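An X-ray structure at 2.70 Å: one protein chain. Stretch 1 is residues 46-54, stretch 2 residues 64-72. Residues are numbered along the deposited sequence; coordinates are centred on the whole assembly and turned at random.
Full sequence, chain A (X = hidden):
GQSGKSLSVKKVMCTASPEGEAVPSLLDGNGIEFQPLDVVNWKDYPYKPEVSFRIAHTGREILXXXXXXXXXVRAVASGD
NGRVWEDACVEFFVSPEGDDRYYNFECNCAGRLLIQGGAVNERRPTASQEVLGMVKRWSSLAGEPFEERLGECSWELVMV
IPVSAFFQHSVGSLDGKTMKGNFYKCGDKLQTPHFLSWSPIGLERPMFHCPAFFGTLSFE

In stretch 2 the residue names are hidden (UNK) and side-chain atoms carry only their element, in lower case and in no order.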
# COMPACT_ATOMS: atom_id res chain seq x y z
N PRO A 46 -19.57 6.76 -2.60
CA PRO A 46 -19.70 7.00 -1.17
C PRO A 46 -19.40 5.84 -0.24
O PRO A 46 -19.26 6.07 0.97
CB PRO A 46 -21.17 7.40 -1.03
CG PRO A 46 -21.85 6.55 -2.03
CD PRO A 46 -20.90 6.51 -3.20
N TYR A 47 -19.31 4.62 -0.77
CA TYR A 47 -19.05 3.45 0.08
C TYR A 47 -17.69 3.57 0.78
O TYR A 47 -16.67 3.73 0.12
CB TYR A 47 -19.17 2.14 -0.72
CG TYR A 47 -18.89 0.88 0.08
CD1 TYR A 47 -19.49 0.68 1.33
CD2 TYR A 47 -18.07 -0.14 -0.43
CE1 TYR A 47 -19.24 -0.48 2.06
CE2 TYR A 47 -17.83 -1.30 0.29
CZ TYR A 47 -18.42 -1.46 1.54
OH TYR A 47 -18.19 -2.59 2.28
N LYS A 48 -17.73 3.59 2.12
CA LYS A 48 -16.55 3.68 2.99
C LYS A 48 -16.46 2.38 3.80
O LYS A 48 -17.02 2.30 4.90
CB LYS A 48 -16.65 4.89 3.93
CG LYS A 48 -15.48 5.08 4.91
CD LYS A 48 -15.83 5.97 6.09
CE LYS A 48 -16.08 7.41 5.67
NZ LYS A 48 -16.30 8.29 6.84
N PRO A 49 -15.80 1.35 3.25
CA PRO A 49 -15.56 0.17 4.07
C PRO A 49 -14.55 0.53 5.15
O PRO A 49 -13.71 1.39 4.93
CB PRO A 49 -14.97 -0.84 3.08
CG PRO A 49 -14.37 -0.00 2.01
CD PRO A 49 -15.31 1.16 1.88
N GLU A 50 -14.66 -0.11 6.30
CA GLU A 50 -13.82 0.19 7.45
C GLU A 50 -12.41 -0.35 7.21
O GLU A 50 -12.21 -1.56 7.15
CB GLU A 50 -14.47 -0.41 8.70
CG GLU A 50 -13.87 0.01 10.02
CD GLU A 50 -14.49 -0.74 11.18
OE1 GLU A 50 -15.73 -0.97 11.16
OE2 GLU A 50 -13.73 -1.10 12.11
N VAL A 51 -11.45 0.57 7.03
CA VAL A 51 -10.05 0.22 6.74
C VAL A 51 -9.08 1.03 7.60
O VAL A 51 -9.26 2.23 7.79
CB VAL A 51 -9.72 0.45 5.24
CG1 VAL A 51 -8.26 0.11 4.92
CG2 VAL A 51 -10.67 -0.38 4.37
N SER A 52 -8.05 0.36 8.11
CA SER A 52 -6.98 0.99 8.86
C SER A 52 -5.65 0.38 8.44
O SER A 52 -5.60 -0.71 7.85
CB SER A 52 -7.21 0.87 10.37
OG SER A 52 -7.10 -0.46 10.81
N PHE A 53 -4.57 1.10 8.71
CA PHE A 53 -3.23 0.65 8.39
C PHE A 53 -2.20 1.13 9.41
O PHE A 53 -2.52 1.95 10.26
CB PHE A 53 -2.83 1.13 6.99
CG PHE A 53 -2.48 2.59 6.92
CD1 PHE A 53 -3.48 3.55 6.92
CD2 PHE A 53 -1.15 3.01 6.87
CE1 PHE A 53 -3.17 4.91 6.86
CE2 PHE A 53 -0.83 4.36 6.81
CZ PHE A 53 -1.84 5.31 6.80
N ARG A 54 -0.98 0.61 9.32
CA ARG A 54 0.12 1.08 10.15
C ARG A 54 1.44 0.77 9.48
O ARG A 54 1.54 -0.15 8.68
CB ARG A 54 0.10 0.51 11.56
CG ARG A 54 0.15 -0.99 11.63
CD ARG A 54 0.16 -1.44 13.07
NE ARG A 54 0.11 -2.90 13.15
CZ ARG A 54 0.08 -3.60 14.29
NH1 ARG A 54 0.13 -3.01 15.49
NH2 ARG A 54 0.02 -4.92 14.23
N UNK A 64 4.47 -2.59 6.29
CA UNK A 64 3.07 -2.14 6.20
C UNK A 64 2.12 -3.24 6.61
O UNK A 64 2.32 -4.39 6.21
c UNK A 64 2.69 -1.81 4.77
c UNK A 64 2.75 -0.59 2.64
c UNK A 64 2.71 0.65 4.81
c UNK A 64 3.21 -0.58 4.09
N UNK A 65 1.06 -2.87 7.33
CA UNK A 65 0.03 -3.77 7.79
C UNK A 65 -1.31 -3.07 7.64
O UNK A 65 -1.51 -2.03 8.25
n UNK A 65 -2.15 -6.73 10.20
c UNK A 65 0.30 -4.17 9.25
c UNK A 65 -0.69 -5.14 9.81
c UNK A 65 -1.29 -6.21 9.26
c UNK A 65 -2.09 -5.99 11.29
n UNK A 65 -1.22 -5.02 11.08
N UNK A 66 -2.17 -3.61 6.78
CA UNK A 66 -3.51 -3.11 6.52
C UNK A 66 -4.52 -4.05 7.13
O UNK A 66 -4.34 -5.28 7.07
c UNK A 66 -2.83 0.02 3.09
o UNK A 66 -0.89 0.51 1.79
c UNK A 66 -3.80 -3.12 5.02
c UNK A 66 -1.79 -2.50 3.63
c UNK A 66 -1.07 -1.61 2.84
c UNK A 66 -1.60 -0.35 2.57
c UNK A 66 -3.54 -0.87 3.89
c UNK A 66 -3.02 -2.14 4.19
N UNK A 67 -5.61 -3.49 7.67
CA UNK A 67 -6.77 -4.26 8.17
C UNK A 67 -8.00 -3.72 7.43
O UNK A 67 -8.18 -2.52 7.35
c UNK A 67 -5.98 -4.35 12.00
c UNK A 67 -5.93 -4.79 10.54
c UNK A 67 -7.31 -4.63 12.70
c UNK A 67 -6.96 -4.08 9.67
n UNK A 67 -7.20 -4.30 14.15
N UNK A 68 -8.83 -4.62 6.91
CA UNK A 68 -10.03 -4.27 6.13
C UNK A 68 -11.28 -5.05 6.57
O UNK A 68 -11.17 -6.21 6.96
c UNK A 68 -11.02 -4.33 3.79
c UNK A 68 -9.79 -4.61 4.64
c UNK A 68 -8.58 -3.84 4.11
N UNK A 69 -12.44 -4.39 6.53
CA UNK A 69 -13.76 -5.03 6.72
C UNK A 69 -14.67 -4.43 5.63
O UNK A 69 -14.95 -3.24 5.67
c UNK A 69 -16.13 -5.63 9.82
c UNK A 69 -15.53 -5.76 8.41
c UNK A 69 -14.34 -4.82 8.12
n UNK A 69 -17.70 -4.34 11.25
c UNK A 69 -16.91 -4.34 9.99
N UNK A 70 -15.10 -5.26 4.66
CA UNK A 70 -15.96 -4.84 3.53
C UNK A 70 -17.01 -5.86 3.12
O UNK A 70 -16.93 -7.02 3.51
c UNK A 70 -15.11 -4.44 2.31
c UNK A 70 -13.30 -5.05 0.62
o UNK A 70 -13.81 -4.33 -0.27
c UNK A 70 -14.15 -5.50 1.81
o UNK A 70 -12.11 -5.44 0.57
N UNK A 71 -17.97 -5.41 2.31
CA UNK A 71 -19.13 -6.22 1.89
C UNK A 71 -18.84 -7.36 0.91
O UNK A 71 -19.68 -8.26 0.77
c UNK A 71 -20.26 -5.34 1.36
N UNK A 72 -17.70 -7.30 0.23
CA UNK A 72 -17.29 -8.37 -0.70
C UNK A 72 -15.80 -8.32 -0.99
O UNK A 72 -15.17 -7.27 -0.85
o UNK A 72 -17.78 -7.17 -2.80
c UNK A 72 -18.08 -8.32 -2.02

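Position 64 carries four side-chain carbons, forked at the second, and no polar atom. Its CA lies 3.5 Å from Arg54 O in a CA-H...O contact. The fork beyond the first carbon makes it Leu64.

At position 65 one carbon leads to a five-membered ring of three carbons and two nitrogens. The main chain pairs with Arg54 in both directions, Arg54 N to the O of 65 at 2.9 Å and the N of 65 to Arg54 O at 3.1 Å, and a ring nitrogen lies 3.2 Å from Arg54 NE. The ring is an imidazole, so this is His65. Arg54 NE donates to His65 ND1, near the planes of both groups, so ND1 acts as the acceptor.

Position 66 has one carbon, then a six-carbon ring bearing an oxygen. It faces Phe53 across a non-hydrogen-bonded pair, where the CA atoms of Phe53 and 66 come within 4.2 Å, and a ring carbon rests 3.8 Å from Phe53 CB. This is Tyr66, and the ring atom is CD2. The hydroxyl is bonded elsewhere in the structure.

Position 67 shows four carbons in a row ending in nitrogen. Its backbone holds Ser52 with nearly straight hydrogen bonds, N of 67 to Ser52 O at 2.8 Å and Ser52 N to O of 67 at 3.0 Å, while the end of its side chain leads away from stretch 1. The chain is that of a lysine, Lys67.

At position 68 a single carbon carries two more, one of which packs 4.0 Å from Val51 CG2. The branched pattern is that of Val68, and the packed atom is CG1.

Position 69 again has four carbons in a row and a terminal nitrogen. Its N donates to Glu50 O at 2.9 Å; the return bond from Glu50 N to the O of 69, at 3.2 Å, is weak. The side chain makes it Lys69. Opposite charges meet in a long salt bridge, with Lys69 NZ 3.9 Å from Glu50 OE1.

Position 70 has three carbons, the third bearing two oxygens, and its CB lies 3.7 Å from Pro49 CB. A carboxylate two carbons beyond CB makes it Glu70; both oxygens are bonded elsewhere in the structure.

Position 71 has one carbon. Here the chain turns a corner, and the N of 71 donates to Tyr47 OH at 2.8 Å. It is Ala71.

Position 72, one carbon and one oxygen, makes no contact with stretch 1; it is Ser72.

The strands run antiparallel, and backbone hydrogen bonds set their register. Val51, Phe53, Tyr66 and Val68 line one face with apolar contacts; Glu50, Arg54, His65 and Lys69 add polar pairing on the other. Tyr47 extends the contact beyond the paired residues to the corner.

Stretch 2, residues 64-72: LHYKVKEAS
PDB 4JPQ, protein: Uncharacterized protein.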